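Local coordinates for protein glutamate--tRNA ligase, cytoplasmic (Saccharomyces cerevisiae, PDB 2HRA) that attaches glutamate to tRNA(Glu) in two steps, the first activating glutamate with ATP, and, through its N-terminal GST-like domain, takes part in a synthetase complex with the cofactor Arc1p, at residues A63-D67 and D68-D72; D72-N75 and K76-K80; K90-V93 and A94-V97; V97-A100 and Q101-V105; N149-C152 and G153-K157. All blocks are in the same frame, centred on the assembly; numbering follows the deposited sequence.

Contact 1: residues A63-D67 and D68-D72; sequences AAKLD and DATED
The carbonyl O of Ala-69 is held by one hydrogen bond and one weaker CA-H...O contact from the strand it faces. Leu-66 N lies 2.9 Å from Ala-69 O, in the carbonyl plane and with an N-H...O angle of 149°, while Lys-65 CA adds the CA-H...O contact to Ala-69 O at 3.3 Å. The return bond, Ala-69 N to Leu-66 O, also measures 2.9 Å, but its donor stands 48° out of the carbonyl plane and so is not on a lone pair. Together the two bonds define Leu-66 and Ala-69 as an antiparallel hydrogen-bonded pair, closed by a type II' beta turn in which Asp-67 takes the positive phi (57°) that this turn requires. The turn ends strand 64-66, an outermost strand of the three-stranded sheet in the GST-like fold, and sends the chain toward helix 73-80. The Asp-67 side chain leads away from the turn, its OD1 accepting a bond from Thr-22 N of strand 21-26. Lys-65 runs out extended beyond a CG that is anti to its own amide nitrogen, which lays it alongside Thr-70, the two pointing the same way, with Lys-65 CG 3.7 Å from Thr-70 CG2. The ammonium gains little from its neighbour: Lys-65 NZ and Asp-68 OD1 stay 4.6 Å apart, too far for an ion pair, though a weak attraction is possible. Farther from the turn one water spans the diverging chains, donating to Ala-64 O at 2.7 Å and to Thr-70 O at 2.6 Å.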
loop_
_atom_site.group_PDB
_atom_site.type_symbol
_atom_site.label_atom_id
_atom_site.label_comp_id
_atom_site.label_asym_id
_atom_site.label_seq_id
_atom_site.Cartn_x
_atom_site.Cartn_y
_atom_site.Cartn_z
ATOM N N ALA A 63 8.482 8.474 -5.918
ATOM C CA ALA A 63 7.111 8.095 -5.656
ATOM C C ALA A 63 6.681 8.453 -4.233
ATOM O O ALA A 63 5.505 8.721 -3.966
ATOM C CB ALA A 63 6.953 6.606 -5.873
ATOM N N ALA A 64 7.634 8.421 -3.317
ATOM C CA ALA A 64 7.362 8.659 -1.914
ATOM C C ALA A 64 8.677 8.971 -1.211
ATOM O O ALA A 64 9.761 8.570 -1.653
ATOM C CB ALA A 64 6.669 7.420 -1.295
ATOM N N LYS A 65 8.586 9.711 -0.116
ATOM C CA LYS A 65 9.760 10.086 0.624
ATOM C C LYS A 65 9.333 10.161 2.092
ATOM O O LYS A 65 8.315 10.738 2.383
ATOM C CB LYS A 65 10.176 11.456 0.105
ATOM C CG LYS A 65 11.594 11.850 0.246
ATOM C CD LYS A 65 11.666 13.365 0.064
ATOM C CE LYS A 65 12.949 13.852 -0.464
ATOM N NZ LYS A 65 12.819 15.348 -0.531
ATOM N N LEU A 66 10.074 9.538 2.995
ATOM C CA LEU A 66 9.808 9.672 4.430
ATOM C C LEU A 66 10.897 10.540 4.999
ATOM O O LEU A 66 12.043 10.100 5.091
ATOM C CB LEU A 66 9.846 8.325 5.146
ATOM C CG LEU A 66 9.591 8.434 6.656
ATOM C CD1 LEU A 66 8.196 8.984 6.910
ATOM C CD2 LEU A 66 9.790 7.089 7.329
ATOM N N ASP A 67 10.521 11.747 5.414
ATOM C CA ASP A 67 11.468 12.776 5.826
ATOM C C ASP A 67 12.433 13.014 4.639
ATOM O O ASP A 67 12.004 13.517 3.607
ATOM C CB ASP A 67 12.108 12.416 7.172
ATOM C CG ASP A 67 11.085 12.414 8.309
ATOM O OD1 ASP A 67 10.182 13.274 8.293
ATOM O OD2 ASP A 67 11.165 11.544 9.206
ATOM N N ASP A 68 13.695 12.636 4.735
ATOM C CA ASP A 68 14.570 12.788 3.562
ATOM C C ASP A 68 14.855 11.472 2.848
ATOM O O ASP A 68 15.526 11.457 1.794
ATOM C CB ASP A 68 15.843 13.507 3.954
ATOM C CG ASP A 68 15.581 14.974 4.303
ATOM O OD1 ASP A 68 14.663 15.586 3.688
ATOM O OD2 ASP A 68 16.281 15.516 5.180
ATOM N N ALA A 69 14.320 10.378 3.386
ATOM C CA ALA A 69 14.621 9.052 2.864
ATOM C C ALA A 69 13.749 8.748 1.658
ATOM O O ALA A 69 12.543 8.790 1.767
ATOM C CB ALA A 69 14.411 7.992 3.931
ATOM N N THR A 70 14.387 8.432 0.524
ATOM C CA THR A 70 13.696 7.992 -0.699
ATOM C C THR A 70 13.782 6.479 -0.992
ATOM O O THR A 70 13.075 5.967 -1.872
ATOM C CB THR A 70 14.301 8.705 -1.946
ATOM O OG1 THR A 70 15.721 8.553 -1.937
ATOM C CG2 THR A 70 13.975 10.171 -1.958
ATOM N N GLU A 71 14.656 5.773 -0.283
ATOM C CA GLU A 71 14.892 4.353 -0.520
ATOM C C GLU A 71 14.216 3.539 0.585
ATOM O O GLU A 71 14.265 3.915 1.736
ATOM C CB GLU A 71 16.402 4.076 -0.529
ATOM C CG GLU A 71 16.807 2.594 -0.474
ATOM C CD GLU A 71 18.313 2.371 -0.634
ATOM O OE1 GLU A 71 19.087 3.368 -0.691
ATOM O OE2 GLU A 71 18.715 1.178 -0.703
ATOM N N ASP A 72 13.584 2.431 0.219
ATOM C CA ASP A 72 12.997 1.512 1.194
ATOM C C ASP A 72 12.019 2.266 2.089
ATOM O O ASP A 72 12.039 2.091 3.306
ATOM C CB ASP A 72 14.125 0.865 2.012
ATOM C CG ASP A 72 13.763 -0.511 2.597
ATOM O OD1 ASP A 72 12.816 -1.186 2.122
ATOM O OD2 ASP A 72 14.475 -0.915 3.564
HETATM O O HOH W 1 11.051 6.820 -3.250
#

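Contact 2: residues D72-N75 and K76-K80; sequences DVFN and KITSK
Asn-75 works through both backbone and side chain: its O accepts from Ser-79 N at 2.9 Å, and its ND2 reaches back to Asp-72 OD1 at 2.7 Å. The latter bond is nearly straight (159°) and meets the carboxylate on its syn side, 22° out of plane. Asp-72 occupies the N-cap position without a side-chain capping bond; its backbone O instead receives Lys-76 N at 3.1 Å. Lys-76 folds over this first turn, CG 3.1 Å from Asp-72 O, and a bend at chi4 (75°) brings NZ to the backbone O of Glu-71, with which it is hydrogen-bonded. Since Lys-76 NZ remains 4.8 Å from Asp-72 OD2, no salt bridge forms. An alanine here is likely to leave Glu-71 O without its ammonium donor and Asp-72 without a nearby positive charge. On the buried side, Thr-78 OG1 sits over one face of the Phe-74 ring, 3.9 Å above its plane and toward the rim, while Val-73 CG1 touches Ile-77 CD1 at 4.1 Å. Phe-74 also meets helices 34-46, 90-104 and 137-148, as expected for the helix that closes the thioredoxin-like half of a GST fold and faces the all-helical half.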
loop_
_atom_site.group_PDB
_atom_site.type_symbol
_atom_site.label_atom_id
_atom_site.label_comp_id
_atom_site.label_asym_id
_atom_site.label_seq_id
_atom_site.Cartn_x
_atom_site.Cartn_y
_atom_site.Cartn_z
ATOM N N ASP A 72 13.584 2.431 0.219
ATOM C CA ASP A 72 12.997 1.512 1.194
ATOM C C ASP A 72 12.019 2.266 2.089
ATOM O O ASP A 72 12.039 2.091 3.306
ATOM C CB ASP A 72 14.125 0.865 2.012
ATOM C CG ASP A 72 13.763 -0.511 2.597
ATOM O OD1 ASP A 72 12.816 -1.186 2.122
ATOM O OD2 ASP A 72 14.475 -0.915 3.564
ATOM N N VAL A 73 11.155 3.087 1.480
ATOM C CA VAL A 73 10.264 3.982 2.243
ATOM C C VAL A 73 9.238 3.213 3.110
ATOM O O VAL A 73 9.070 3.522 4.302
ATOM C CB VAL A 73 9.517 4.984 1.309
ATOM C CG1 VAL A 73 8.462 5.760 2.094
ATOM C CG2 VAL A 73 10.509 5.958 0.613
ATOM N N PHE A 74 8.556 2.231 2.521
ATOM C CA PHE A 74 7.589 1.420 3.254
ATOM C C PHE A 74 8.215 0.902 4.536
ATOM O O PHE A 74 7.685 1.122 5.644
ATOM C CB PHE A 74 7.096 0.234 2.437
ATOM C CG PHE A 74 5.997 -0.545 3.121
ATOM C CD1 PHE A 74 4.724 -0.013 3.236
ATOM C CD2 PHE A 74 6.241 -1.805 3.647
ATOM C CE1 PHE A 74 3.705 -0.722 3.879
ATOM C CE2 PHE A 74 5.227 -2.521 4.269
ATOM C CZ PHE A 74 3.954 -1.979 4.381
ATOM N N ASN A 75 9.340 0.207 4.396
ATOM C CA ASN A 75 9.971 -0.399 5.552
ATOM C C ASN A 75 10.444 0.615 6.588
ATOM O O ASN A 75 10.515 0.308 7.786
ATOM C CB ASN A 75 11.138 -1.262 5.126
ATOM C CG ASN A 75 10.700 -2.595 4.558
ATOM O OD1 ASN A 75 9.807 -3.260 5.092
ATOM N ND2 ASN A 75 11.349 -3.008 3.477
ATOM N N LYS A 76 10.806 1.802 6.123
ATOM C CA LYS A 76 11.184 2.858 7.019
ATOM C C LYS A 76 9.977 3.329 7.832
ATOM O O LYS A 76 10.118 3.605 9.004
ATOM C CB LYS A 76 11.865 4.001 6.257
ATOM C CG LYS A 76 13.242 3.618 5.721
ATOM C CD LYS A 76 13.982 4.785 5.098
ATOM C CE LYS A 76 15.492 4.571 5.125
ATOM N NZ LYS A 76 15.983 3.589 4.124
ATOM N N ILE A 77 8.784 3.378 7.244
ATOM C CA ILE A 77 7.598 3.792 8.021
ATOM C C ILE A 77 7.322 2.763 9.125
ATOM O O ILE A 77 7.088 3.068 10.306
ATOM C CB ILE A 77 6.370 3.910 7.109
ATOM C CG1 ILE A 77 6.607 4.974 6.028
ATOM C CG2 ILE A 77 5.095 4.221 7.937
ATOM C CD1 ILE A 77 5.602 4.891 4.891
ATOM N N THR A 78 7.445 1.528 8.691
ATOM C CA THR A 78 7.107 0.329 9.408
ATOM C C THR A 78 8.015 0.127 10.632
ATOM O O THR A 78 7.534 -0.241 11.687
ATOM C CB THR A 78 7.201 -0.809 8.397
ATOM O OG1 THR A 78 5.877 -1.093 7.887
ATOM C CG2 THR A 78 7.947 -1.984 8.924
ATOM N N SER A 79 9.301 0.407 10.460
ATOM C CA SER A 79 10.308 0.257 11.501
ATOM C C SER A 79 10.340 1.465 12.438
ATOM O O SER A 79 10.614 1.337 13.649
ATOM C CB SER A 79 11.669 0.045 10.834
ATOM O OG SER A 79 12.702 0.175 11.783
ATOM N N LYS A 80 10.060 2.637 11.876
ATOM C CA LYS A 80 9.946 3.871 12.650
ATOM C C LYS A 80 8.741 3.791 13.566
ATOM O O LYS A 80 8.807 4.227 14.724
ATOM C CB LYS A 80 9.768 5.059 11.716
ATOM C CG LYS A 80 10.059 6.414 12.313
ATOM C CD LYS A 80 9.581 7.490 11.336
ATOM C CE LYS A 80 10.479 8.688 11.285
ATOM N NZ LYS A 80 10.341 9.535 12.504
#

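Contact 3: residues K90-V93 and A94-V97; sequences KEQV and AKWV
Lys-95 packs back on Glu-91 and Gln-92 from CB to CE. Its CB lies 3.6 Å from Gln-92 O, and CG comes to 3.4 Å from Glu-91 O. Beyond CG the chain bends sharply (chi3 -28°) and runs beside the Gln-92 side chain, both pointing the same way: Lys-95 CD is 3.3 Å and CE 3.1 Å from Gln-92 OE1, so carbons rather than the ammonium meet this oxygen. At the tip, Lys-95 NZ stands 3.9 Å above the plane of the Trp-96 indole, displaced toward the rim. The indole meets the preceding turn by its edge, with Trp-96 CD1 3.2 Å from Gln-92 O and near the ring plane. The Gln-92 amide, turned 82° from the indole plane, lies alongside it. On another side of the helix Val-97 N donates to Val-93 O at 2.9 Å, almost straight at 171°, and Val-93 CG1 packs on Val-97 CG2. Val-93, Trp-96 and Val-97 all reach helix 137-148, and Trp-96 also lies against helix 109-122 and against Ile-129 and Leu-130, in a loop region that interacts with Arc1p. This is the opening part of the first helix in the all-helical half of the GST fold.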
loop_
_atom_site.group_PDB
_atom_site.type_symbol
_atom_site.label_atom_id
_atom_site.label_comp_id
_atom_site.label_asym_id
_atom_site.label_seq_id
_atom_site.Cartn_x
_atom_site.Cartn_y
_atom_site.Cartn_z
ATOM N N LYS A 90 8.908 -10.902 11.958
ATOM C CA LYS A 90 9.466 -9.914 11.036
ATOM C C LYS A 90 10.047 -10.562 9.784
ATOM O O LYS A 90 9.954 -9.994 8.696
ATOM C CB LYS A 90 10.517 -9.055 11.745
ATOM C CG LYS A 90 9.914 -8.083 12.759
ATOM C CD LYS A 90 10.966 -7.157 13.355
ATOM C CE LYS A 90 10.775 -6.947 14.854
ATOM N NZ LYS A 90 12.079 -6.624 15.542
ATOM N N GLU A 91 10.639 -11.746 9.942
ATOM C CA GLU A 91 11.088 -12.540 8.795
ATOM C C GLU A 91 9.887 -12.837 7.875
ATOM O O GLU A 91 9.958 -12.668 6.657
ATOM C CB GLU A 91 11.741 -13.854 9.274
ATOM C CG GLU A 91 12.556 -14.598 8.197
ATOM C CD GLU A 91 12.591 -16.120 8.387
ATOM O OE1 GLU A 91 12.895 -16.586 9.508
ATOM O OE2 GLU A 91 12.338 -16.856 7.400
ATOM N N GLN A 92 8.774 -13.260 8.461
ATOM C CA GLN A 92 7.607 -13.597 7.652
ATOM C C GLN A 92 6.974 -12.338 7.060
ATOM O O GLN A 92 6.549 -12.353 5.911
ATOM C CB GLN A 92 6.591 -14.456 8.422
ATOM C CG GLN A 92 6.946 -15.965 8.429
ATOM C CD GLN A 92 6.849 -16.592 7.050
ATOM O OE1 GLN A 92 7.851 -16.980 6.463
ATOM N NE2 GLN A 92 5.639 -16.667 6.518
ATOM N N VAL A 93 6.938 -11.236 7.801
ATOM C CA VAL A 93 6.426 -10.000 7.200
ATOM C C VAL A 93 7.295 -9.548 6.023
ATOM O O VAL A 93 6.777 -9.189 4.946
ATOM C CB VAL A 93 6.293 -8.875 8.232
ATOM C CG1 VAL A 93 6.085 -7.547 7.521
ATOM C CG2 VAL A 93 5.156 -9.195 9.182
ATOM N N ALA A 94 8.610 -9.588 6.207
ATOM C CA ALA A 94 9.532 -9.216 5.119
ATOM C C ALA A 94 9.330 -10.008 3.839
ATOM O O ALA A 94 9.443 -9.454 2.766
ATOM C CB ALA A 94 10.964 -9.326 5.574
ATOM N N LYS A 95 9.055 -11.308 3.929
ATOM C CA LYS A 95 8.808 -12.109 2.705
ATOM C C LYS A 95 7.655 -11.571 1.893
ATOM O O LYS A 95 7.684 -11.582 0.663
ATOM C CB LYS A 95 8.441 -13.551 3.038
ATOM C CG LYS A 95 9.503 -14.388 3.722
ATOM C CD LYS A 95 9.204 -15.890 3.604
ATOM C CE LYS A 95 7.680 -16.260 3.483
ATOM N NZ LYS A 95 7.171 -16.447 2.066
ATOM N N TRP A 96 6.598 -11.151 2.577
ATOM C CA TRP A 96 5.394 -10.768 1.893
ATOM C C TRP A 96 5.494 -9.324 1.448
ATOM O O TRP A 96 4.982 -8.955 0.424
ATOM C CB TRP A 96 4.162 -11.035 2.761
ATOM C CG TRP A 96 3.916 -12.480 2.885
ATOM C CD1 TRP A 96 4.237 -13.286 3.941
ATOM C CD2 TRP A 96 3.336 -13.337 1.885
ATOM N NE1 TRP A 96 3.898 -14.593 3.652
ATOM C CE2 TRP A 96 3.336 -14.643 2.401
ATOM C CE3 TRP A 96 2.809 -13.117 0.609
ATOM C CZ2 TRP A 96 2.837 -15.734 1.678
ATOM C CZ3 TRP A 96 2.324 -14.189 -0.102
ATOM C CH2 TRP A 96 2.333 -15.482 0.427
ATOM N N VAL A 97 6.152 -8.500 2.226
ATOM C CA VAL A 97 6.465 -7.147 1.785
ATOM C C VAL A 97 7.381 -7.167 0.574
ATOM O O VAL A 97 7.188 -6.396 -0.350
ATOM C CB VAL A 97 7.122 -6.361 2.891
ATOM C CG1 VAL A 97 7.592 -5.015 2.339
ATOM C CG2 VAL A 97 6.109 -6.192 4.036
#

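Contact 4: residues V97-A100 and Q101-V105; sequences VNLA and QKELV
Val-97 and Gln-101, one turn apart on helix 90-104 in the all-helical half of the GST fold, lie side by side and point the same way. With CG beside the backbone N (chi1 -61°), the extended glutamine chain runs along the valine and brings Gln-101 OE1 within 3.4 Å of Val-97 CG1. Both residues also touch Phe-74 and Asn-75 of helix 73-80. Replacing the glutamine by an alanine would probably bare Val-97 CG1 on this flank and open a gap against Phe-74. Asn-98 and Lys-102 are likewise aligned, but their contact is slight, with Asn-98 OD1 3.9 Å from Lys-102 CE. Leu-99 and Glu-103, by contrast, cross at about a right angle: Leu-99 CD1 lies 3.6 Å from both CB and CG of Glu-103, and the carboxylate OE1 comes closer still to the same methyl, at 3.0 Å. Leu-104, over the Ala-100 end of this turn, faces helices 109-122 and 137-148. Here the helix widens into a pi-type turn, evident in i to i+5 bonding and a weak Val-105 N to Ala-100 O bond at 3.4 Å. Leu-99 O takes two donors: Leu-104 N at 2.9 Å in its carbonyl plane, and Glu-103 N at 2.8 Å, 38° above that plane.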
loop_
_atom_site.group_PDB
_atom_site.type_symbol
_atom_site.label_atom_id
_atom_site.label_comp_id
_atom_site.label_asym_id
_atom_site.label_seq_id
_atom_site.Cartn_x
_atom_site.Cartn_y
_atom_site.Cartn_z
ATOM N N VAL A 97 6.152 -8.500 2.226
ATOM C CA VAL A 97 6.465 -7.147 1.785
ATOM C C VAL A 97 7.381 -7.167 0.574
ATOM O O VAL A 97 7.188 -6.396 -0.350
ATOM C CB VAL A 97 7.122 -6.361 2.891
ATOM C CG1 VAL A 97 7.592 -5.015 2.339
ATOM C CG2 VAL A 97 6.109 -6.192 4.036
ATOM N N ASN A 98 8.370 -8.057 0.573
ATOM C CA ASN A 98 9.217 -8.260 -0.612
ATOM C C ASN A 98 8.419 -8.675 -1.835
ATOM O O ASN A 98 8.621 -8.142 -2.934
ATOM C CB ASN A 98 10.288 -9.310 -0.323
ATOM C CG ASN A 98 11.356 -8.810 0.639
ATOM O OD1 ASN A 98 11.580 -7.602 0.781
ATOM N ND2 ASN A 98 12.032 -9.739 1.300
ATOM N N LEU A 99 7.519 -9.644 -1.675
ATOM C CA LEU A 99 6.676 -10.069 -2.800
ATOM C C LEU A 99 5.868 -8.910 -3.376
ATOM O O LEU A 99 5.764 -8.745 -4.595
ATOM C CB LEU A 99 5.701 -11.190 -2.376
ATOM C CG LEU A 99 4.856 -11.724 -3.551
ATOM C CD1 LEU A 99 5.715 -12.505 -4.549
ATOM C CD2 LEU A 99 3.676 -12.555 -3.075
ATOM N N ALA A 100 5.290 -8.093 -2.494
ATOM C CA ALA A 100 4.484 -6.974 -2.930
ATOM C C ALA A 100 5.339 -5.968 -3.703
ATOM O O ALA A 100 4.972 -5.518 -4.774
ATOM C CB ALA A 100 3.805 -6.283 -1.694
ATOM N N GLN A 101 6.505 -5.648 -3.168
ATOM C CA GLN A 101 7.296 -4.538 -3.697
ATOM C C GLN A 101 8.136 -4.966 -4.868
ATOM O O GLN A 101 8.455 -4.148 -5.703
ATOM C CB GLN A 101 8.195 -3.921 -2.606
ATOM C CG GLN A 101 7.411 -3.347 -1.429
ATOM C CD GLN A 101 8.210 -2.390 -0.527
ATOM O OE1 GLN A 101 9.053 -2.803 0.274
ATOM N NE2 GLN A 101 7.885 -1.112 -0.618
ATOM N N LYS A 102 8.499 -6.243 -4.921
ATOM C CA LYS A 102 9.336 -6.771 -5.995
ATOM C C LYS A 102 8.560 -7.480 -7.084
ATOM O O LYS A 102 9.030 -7.553 -8.211
ATOM C CB LYS A 102 10.374 -7.734 -5.439
ATOM C CG LYS A 102 11.393 -7.072 -4.558
ATOM C CD LYS A 102 12.200 -8.093 -3.793
ATOM C CE LYS A 102 13.103 -7.417 -2.755
ATOM N NZ LYS A 102 14.253 -8.295 -2.402
ATOM N N GLU A 103 7.384 -8.016 -6.758
ATOM C CA GLU A 103 6.664 -8.834 -7.714
ATOM C C GLU A 103 5.248 -8.356 -8.032
ATOM O O GLU A 103 4.908 -8.269 -9.206
ATOM C CB GLU A 103 6.683 -10.298 -7.269
ATOM C CG GLU A 103 8.024 -10.718 -6.694
ATOM C CD GLU A 103 8.417 -12.094 -7.100
ATOM O OE1 GLU A 103 7.641 -13.017 -6.777
ATOM O OE2 GLU A 103 9.491 -12.258 -7.741
ATOM N N LEU A 104 4.431 -8.015 -7.036
ATOM C CA LEU A 104 3.040 -7.663 -7.320
ATOM C C LEU A 104 2.836 -6.317 -8.026
ATOM O O LEU A 104 1.771 -6.095 -8.628
ATOM C CB LEU A 104 2.162 -7.728 -6.058
ATOM C CG LEU A 104 2.013 -9.087 -5.355
ATOM C CD1 LEU A 104 1.231 -8.915 -4.075
ATOM C CD2 LEU A 104 1.338 -10.120 -6.271
ATOM N N VAL A 105 3.835 -5.437 -8.000
ATOM C CA VAL A 105 3.727 -4.139 -8.713
ATOM C C VAL A 105 4.088 -4.212 -10.212
ATOM O O VAL A 105 3.789 -3.282 -10.987
ATOM C CB VAL A 105 4.602 -3.041 -8.073
ATOM C CG1 VAL A 105 4.044 -2.688 -6.703
ATOM C CG2 VAL A 105 6.057 -3.461 -8.034
#

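Contact 5: residues N149-C152 and G153-K157; sequences NGMC and GSIIK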
loop_
_atom_site.group_PDB
_atom_site.type_symbol
_atom_site.label_atom_id
_atom_site.label_comp_id
_atom_site.label_asym_id
_atom_site.label_seq_id
_atom_site.Cartn_x
_atom_site.Cartn_y
_atom_site.Cartn_z
ATOM N N ASN A 149 -1.558 -1.705 -9.381
ATOM C CA ASN A 149 -1.355 -2.523 -10.593
ATOM C C ASN A 149 -2.659 -2.914 -11.260
ATOM O O ASN A 149 -3.314 -3.875 -10.847
ATOM C CB ASN A 149 -0.594 -3.788 -10.232
ATOM C CG ASN A 149 -0.101 -4.550 -11.420
ATOM O OD1 ASN A 149 0.864 -5.300 -11.294
ATOM N ND2 ASN A 149 -0.734 -4.373 -12.591
ATOM N N GLY A 150 -2.988 -2.188 -12.328
ATOM C CA GLY A 150 -4.244 -2.341 -13.046
ATOM C C GLY A 150 -4.420 -3.683 -13.748
ATOM O O GLY A 150 -5.538 -4.062 -14.066
ATOM N N MET A 151 -3.324 -4.401 -13.980
ATOM C CA MET A 151 -3.349 -5.710 -14.631
ATOM C C MET A 151 -3.973 -6.827 -13.782
ATOM O O MET A 151 -4.490 -7.814 -14.314
ATOM C CB MET A 151 -1.914 -6.125 -14.993
ATOM C CG MET A 151 -1.843 -7.364 -15.847
ATOM S SD MET A 151 -0.259 -7.524 -16.726
ATOM C CE MET A 151 0.845 -7.786 -15.383
ATOM N N CYS A 152 -3.910 -6.690 -12.464
ATOM C CA CYS A 152 -4.255 -7.803 -11.590
ATOM C C CYS A 152 -5.744 -8.157 -11.519
ATOM O O CYS A 152 -6.095 -9.320 -11.313
ATOM C CB CYS A 152 -3.637 -7.597 -10.218
ATOM S SG CYS A 152 -4.433 -6.408 -9.109
ATOM N N GLY A 153 -6.613 -7.180 -11.754
ATOM C CA GLY A 153 -8.039 -7.376 -11.567
ATOM C C GLY A 153 -8.529 -8.567 -12.337
ATOM O O GLY A 153 -9.154 -9.455 -11.778
ATOM N N SER A 154 -8.235 -8.570 -13.640
ATOM C CA SER A 154 -8.663 -9.619 -14.541
ATOM C C SER A 154 -7.994 -10.961 -14.266
ATOM O O SER A 154 -8.610 -11.999 -14.458
ATOM C CB SER A 154 -8.378 -9.201 -15.981
ATOM O OG SER A 154 -8.710 -7.845 -16.107
ATOM N N ILE A 155 -6.752 -10.940 -13.802
ATOM C CA ILE A 155 -6.066 -12.193 -13.513
ATOM C C ILE A 155 -6.723 -12.911 -12.351
ATOM O O ILE A 155 -6.980 -14.131 -12.402
ATOM C CB ILE A 155 -4.594 -12.004 -13.282
ATOM C CG1 ILE A 155 -3.933 -11.523 -14.571
ATOM C CG2 ILE A 155 -3.944 -13.350 -12.867
ATOM C CD1 ILE A 155 -2.509 -11.198 -14.400
ATOM N N ILE A 156 -7.020 -12.125 -11.332
ATOM C CA ILE A 156 -7.632 -12.602 -10.129
ATOM C C ILE A 156 -8.969 -13.252 -10.456
ATOM O O ILE A 156 -9.335 -14.272 -9.895
ATOM C CB ILE A 156 -7.858 -11.430 -9.158
ATOM C CG1 ILE A 156 -6.534 -11.019 -8.515
ATOM C CG2 ILE A 156 -8.936 -11.783 -8.105
ATOM C CD1 ILE A 156 -6.583 -9.626 -7.910
ATOM N N LYS A 157 -9.693 -12.645 -11.375
ATOM C CA LYS A 157 -10.982 -13.181 -11.791
ATOM C C LYS A 157 -10.837 -14.438 -12.639
ATOM O O LYS A 157 -11.367 -15.500 -12.310
ATOM C CB LYS A 157 -11.741 -12.097 -12.521
ATOM C CG LYS A 157 -12.940 -12.602 -13.264
ATOM C CD LYS A 157 -13.709 -11.451 -13.857
ATOM C CE LYS A 157 -14.774 -11.968 -14.777
ATOM N NZ LYS A 157 -15.726 -12.879 -14.056
HETATM O O HOH W 2 -6.407 -4.394 -11.314
HETATM O O HOH W 3 -7.348 -6.075 -14.750
#
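Gly-153 and Gly-150 are joined by solvent rather than by direct contact. Gly-153 N donates to a water at 2.8 Å that also lies close to the carbonyls of the preceding type I turn, Asn-149 to Cys-152. Within this turn nothing stands in the way of a CB at Gly-153. Ser-154 repeats the theme with a second water: this one accepts from Ser-154 N at 2.9 Å and donates to Gly-150 O at 2.8 Å. Thus the amides of Gly-153 and Ser-154 find acceptors in water, and the exposed Gly-150 corner of the turn is coupled to the helix start through solvent. Ile-155 points back toward Met-151. Its CG1 stands beside its own backbone N (chi1 -65°), which brings CG1 to 3.8 Å from Met-151 O and carries CD1 to 4.2 Å from Met-151 CG, the two side chains crossing at a slant. Ile-156 supplies the direct polar link: its N is 3.0 Å from Cys-152 O, nearly straight at 169°. Its side chain lies over the same carbonyl, CG1 being 3.3 Å from Cys-152 O, and Ile-156 CD1 reaches Cys-152 SG at 4.1 Å. Lys-157 N continues the helical bonding to Gly-153 O. On one flank Met-151 and Ile-155 rest against Leu-112, Ser-113 and Leu-116 of helix 109-122; on another, Ile-156 touches Val-164 and Ser-165 of helix 162-172, within a region that interacts with Arc1p.

All five contacts are local and follow one another along the chain; none nests within or crosses another. Contact 1 closes the turn after strand 64-66, and at Asp-72 hands over to contact 2, which spans helix 73-80 and its N-cap; Glu-71 O and Lys-76 NZ tie the two. Contacts 3 and 4 are successive parts of helix 90-104, sharing Val-97, whose CG1 packs on Phe-74 of contact 2 and so joins the thioredoxin-like half to the helical half. Contact 5 closes the turn between helices 137-148 and 152-158. It meets the end of contact 4 through Asn-149 but lies about 28 Å, centre to centre, from contact 1, across the domain.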